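Long-range contact in SAM dependent methyltransferase (Aquifex aeolicus, PDB 3DH0), which binds S-adenosylmethionine and probably transfers its methyl group to a substrate that is not known: residues V164-R177 and V181-V193. Numbering follows the deposited sequence.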
# COMPACT_ATOMS: atom_id res chain seq x y z
N VAL A 164 -9.40 11.99 1.49
CA VAL A 164 -9.20 10.68 0.88
C VAL A 164 -10.51 9.95 0.56
O VAL A 164 -10.80 9.68 -0.60
CB VAL A 164 -8.34 9.78 1.79
CG1 VAL A 164 -8.14 8.41 1.15
CG2 VAL A 164 -7.00 10.43 2.05
N GLY A 165 -11.29 9.64 1.59
CA GLY A 165 -12.53 8.91 1.38
C GLY A 165 -13.53 9.59 0.47
O GLY A 165 -14.54 8.99 0.06
N LEU A 166 -13.26 10.84 0.14
CA LEU A 166 -14.13 11.60 -0.74
C LEU A 166 -13.72 11.26 -2.16
O LEU A 166 -14.55 10.98 -3.03
CB LEU A 166 -13.94 13.09 -0.45
CG LEU A 166 -15.06 14.05 -0.81
CD1 LEU A 166 -15.62 14.68 0.47
CD2 LEU A 166 -14.53 15.12 -1.79
N ILE A 167 -12.41 11.28 -2.36
CA ILE A 167 -11.81 10.97 -3.65
C ILE A 167 -12.21 9.57 -4.04
O ILE A 167 -12.62 9.32 -5.17
CB ILE A 167 -10.28 11.07 -3.56
CG1 ILE A 167 -9.89 12.47 -3.12
CG2 ILE A 167 -9.65 10.75 -4.90
CD1 ILE A 167 -8.41 12.69 -3.03
N LEU A 168 -12.08 8.65 -3.11
CA LEU A 168 -12.45 7.27 -3.34
C LEU A 168 -13.89 7.23 -3.84
O LEU A 168 -14.25 6.44 -4.71
CB LEU A 168 -12.32 6.49 -2.03
CG LEU A 168 -11.17 5.47 -1.89
CD1 LEU A 168 -9.87 6.06 -2.37
CD2 LEU A 168 -11.06 5.06 -0.44
N GLU A 169 -14.72 8.10 -3.28
CA GLU A 169 -16.12 8.16 -3.68
C GLU A 169 -16.23 8.60 -5.14
O GLU A 169 -16.99 8.01 -5.91
CB GLU A 169 -16.88 9.13 -2.79
CG GLU A 169 -18.38 9.00 -2.92
CD GLU A 169 -19.11 9.88 -1.93
OE1 GLU A 169 -18.69 9.91 -0.75
OE2 GLU A 169 -20.11 10.53 -2.33
N ASP A 170 -15.48 9.63 -5.53
CA ASP A 170 -15.52 10.06 -6.92
C ASP A 170 -15.14 8.88 -7.80
O ASP A 170 -15.81 8.58 -8.78
CB ASP A 170 -14.52 11.18 -7.20
CG ASP A 170 -14.82 12.45 -6.45
OD1 ASP A 170 -14.26 13.49 -6.86
OD2 ASP A 170 -15.59 12.40 -5.46
N ALA A 171 -14.03 8.24 -7.45
CA ALA A 171 -13.52 7.11 -8.22
C ALA A 171 -14.46 5.91 -8.23
O ALA A 171 -14.22 4.92 -8.94
CB ALA A 171 -12.16 6.69 -7.68
N GLY A 172 -15.53 5.99 -7.45
CA GLY A 172 -16.47 4.89 -7.40
C GLY A 172 -16.25 3.88 -6.29
O GLY A 172 -17.18 3.16 -5.95
N ILE A 173 -15.06 3.80 -5.72
CA ILE A 173 -14.82 2.82 -4.66
C ILE A 173 -15.69 3.10 -3.43
O ILE A 173 -15.80 4.25 -2.98
CB ILE A 173 -13.35 2.81 -4.18
CG1 ILE A 173 -12.40 2.56 -5.35
CG2 ILE A 173 -13.17 1.75 -3.11
CD1 ILE A 173 -11.98 3.82 -6.05
N ARG A 174 -16.28 2.04 -2.87
CA ARG A 174 -17.14 2.17 -1.70
C ARG A 174 -16.38 1.98 -0.39
O ARG A 174 -15.79 0.93 -0.15
CB ARG A 174 -18.29 1.16 -1.79
CG ARG A 174 -17.84 -0.27 -2.06
CD ARG A 174 -19.01 -1.16 -2.50
NE ARG A 174 -18.56 -2.29 -3.32
CZ ARG A 174 -19.36 -3.19 -3.90
NH1 ARG A 174 -20.68 -3.09 -3.75
NH2 ARG A 174 -18.84 -4.19 -4.63
N VAL A 175 -16.42 3.00 0.46
CA VAL A 175 -15.75 2.97 1.75
C VAL A 175 -16.68 2.45 2.83
O VAL A 175 -17.79 2.95 2.98
CB VAL A 175 -15.27 4.36 2.20
CG1 VAL A 175 -14.46 4.24 3.48
CG2 VAL A 175 -14.46 5.03 1.09
N GLY A 176 -16.22 1.46 3.59
CA GLY A 176 -17.03 0.90 4.65
C GLY A 176 -16.57 1.25 6.06
O GLY A 176 -17.38 1.38 6.97
N ARG A 177 -15.26 1.42 6.23
CA ARG A 177 -14.70 1.74 7.53
C ARG A 177 -13.59 2.78 7.44
O ARG A 177 -12.91 2.90 6.42
CB ARG A 177 -14.11 0.48 8.16
CG ARG A 177 -15.03 -0.26 9.10
CD ARG A 177 -14.58 -1.71 9.27
NE ARG A 177 -13.13 -1.82 9.43
CZ ARG A 177 -12.44 -2.96 9.38
NH1 ARG A 177 -13.07 -4.12 9.16
NH2 ARG A 177 -11.12 -2.95 9.53
N VAL A 181 -5.29 4.52 13.28
CA VAL A 181 -4.28 3.48 13.29
C VAL A 181 -3.07 3.94 14.09
O VAL A 181 -2.20 4.66 13.59
CB VAL A 181 -3.85 3.12 11.84
CG1 VAL A 181 -2.69 2.15 11.84
CG2 VAL A 181 -5.03 2.52 11.10
N GLY A 182 -3.04 3.53 15.36
CA GLY A 182 -1.94 3.88 16.24
C GLY A 182 -1.47 5.32 16.39
O GLY A 182 -0.36 5.65 15.98
N LYS A 183 -2.29 6.19 16.95
CA LYS A 183 -1.87 7.57 17.21
C LYS A 183 -1.33 8.48 16.11
O LYS A 183 -1.45 9.70 16.22
CB LYS A 183 -0.83 7.56 18.34
CG LYS A 183 -1.42 7.43 19.73
CD LYS A 183 -0.85 6.25 20.51
CE LYS A 183 -1.56 6.08 21.87
NZ LYS A 183 -1.10 4.87 22.64
N TYR A 184 -0.72 7.94 15.07
CA TYR A 184 -0.19 8.82 14.03
C TYR A 184 -0.87 8.67 12.69
O TYR A 184 -0.83 9.58 11.87
CB TYR A 184 1.31 8.58 13.83
CG TYR A 184 2.20 8.86 15.03
CD1 TYR A 184 2.64 7.82 15.85
CD2 TYR A 184 2.63 10.16 15.30
CE1 TYR A 184 3.52 8.07 16.92
CE2 TYR A 184 3.50 10.42 16.35
CZ TYR A 184 3.95 9.37 17.16
OH TYR A 184 4.84 9.64 18.18
N CYS A 185 -1.49 7.52 12.46
CA CYS A 185 -2.13 7.28 11.19
C CYS A 185 -3.58 6.88 11.32
O CYS A 185 -4.11 6.71 12.42
CB CYS A 185 -1.40 6.17 10.44
SG CYS A 185 0.34 6.11 10.78
N PHE A 186 -4.21 6.74 10.16
CA PHE A 186 -5.59 6.30 10.06
C PHE A 186 -5.60 5.21 8.99
O PHE A 186 -4.60 4.95 8.34
CB PHE A 186 -6.51 7.46 9.69
CG PHE A 186 -6.18 8.11 8.39
CD1 PHE A 186 -6.48 7.48 7.18
CD2 PHE A 186 -5.58 9.36 8.36
CE1 PHE A 186 -6.19 8.10 5.97
CE2 PHE A 186 -5.29 9.99 7.16
CZ PHE A 186 -5.59 9.36 5.96
N GLY A 187 -6.74 4.56 8.82
CA GLY A 187 -6.83 3.52 7.82
C GLY A 187 -8.22 3.58 7.23
O GLY A 187 -9.15 4.06 7.86
N VAL A 188 -8.35 3.11 6.00
CA VAL A 188 -9.65 3.10 5.35
C VAL A 188 -9.88 1.75 4.70
O VAL A 188 -9.01 1.19 4.05
CB VAL A 188 -9.79 4.26 4.33
CG1 VAL A 188 -8.45 4.59 3.75
CG2 VAL A 188 -10.78 3.88 3.25
N TYR A 189 -11.08 1.24 4.90
CA TYR A 189 -11.52 -0.05 4.40
C TYR A 189 -12.42 0.23 3.22
O TYR A 189 -13.45 0.90 3.36
CB TYR A 189 -12.29 -0.74 5.51
CG TYR A 189 -12.57 -2.22 5.35
CD1 TYR A 189 -13.70 -2.68 4.66
CD2 TYR A 189 -11.76 -3.15 5.99
CE1 TYR A 189 -14.02 -4.05 4.65
CE2 TYR A 189 -12.07 -4.50 5.98
CZ TYR A 189 -13.19 -4.95 5.32
OH TYR A 189 -13.48 -6.30 5.36
N ALA A 190 -12.05 -0.26 2.05
CA ALA A 190 -12.86 -0.03 0.87
C ALA A 190 -12.92 -1.27 -0.00
O ALA A 190 -11.97 -2.05 -0.06
CB ALA A 190 -12.32 1.14 0.08
N MET A 191 -14.05 -1.45 -0.67
CA MET A 191 -14.23 -2.59 -1.56
C MET A 191 -14.48 -2.09 -2.98
O MET A 191 -15.25 -1.15 -3.21
CB MET A 191 -15.41 -3.46 -1.07
CG MET A 191 -15.62 -4.72 -1.87
SD MET A 191 -16.88 -5.83 -1.16
CE MET A 191 -15.83 -7.14 -0.51
N ILE A 192 -13.81 -2.72 -3.93
CA ILE A 192 -13.96 -2.34 -5.32
C ILE A 192 -15.20 -2.95 -5.96
O ILE A 192 -15.45 -4.16 -5.87
CB ILE A 192 -12.70 -2.70 -6.10
CG1 ILE A 192 -11.69 -1.57 -5.90
CG2 ILE A 192 -13.03 -2.98 -7.57
CD1 ILE A 192 -10.44 -1.69 -6.72
N VAL A 193 -15.96 -2.07 -6.62
CA VAL A 193 -17.21 -2.43 -7.28
C VAL A 193 -17.00 -2.86 -8.73
O VAL A 193 -17.12 -4.07 -8.99
CB VAL A 193 -18.21 -1.23 -7.25
CG1 VAL A 193 -19.59 -1.69 -7.73
CG2 VAL A 193 -18.29 -0.63 -5.84
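Tyr189 O is gripped by two backbone amides of the facing strand: Gly176 N at 2.8 Å and Arg177 N through a weak, longer bond. Two successive residues thus face one, the definition of a classic beta bulge, and the antiparallel register slips by one between the pairs Val175–Ala190 and Arg177–Tyr189. Within the bulge, Tyr189 N returns a nearly straight bond to Arg177 O (2.9 Å). On the face that carries Arg177 and Tyr189, the guanidinium stacks on the tyrosine ring, planes 30° apart and centres 4.1 Å apart, with Tyr189 CD2 over the centre of the guanidinium; a bend at chi3 (43°) folds the arginine chain back over the ring. Phe33 adds a cation-pi contact to Arg177. Were Arg177 an alanine, the Tyr189 ring would probably lose the guanidinium stacked on it, and Phe33 its cationic partner. The other face is apolar: Leu168 CD2 of helix 161-170 meets Val188 CG2 tip to tip at 3.9 Å, the Val175 side chain crosses that of Val188 at about a right angle, and Ile173 CG2 packs on Ala190 CB. The hairpin forms the antiparallel end of the methyltransferase sheet, and its chemistry implies a contrast: hydrocarbon toward helix 161-170, a cation-aromatic stack on the face of Arg177 and Tyr189.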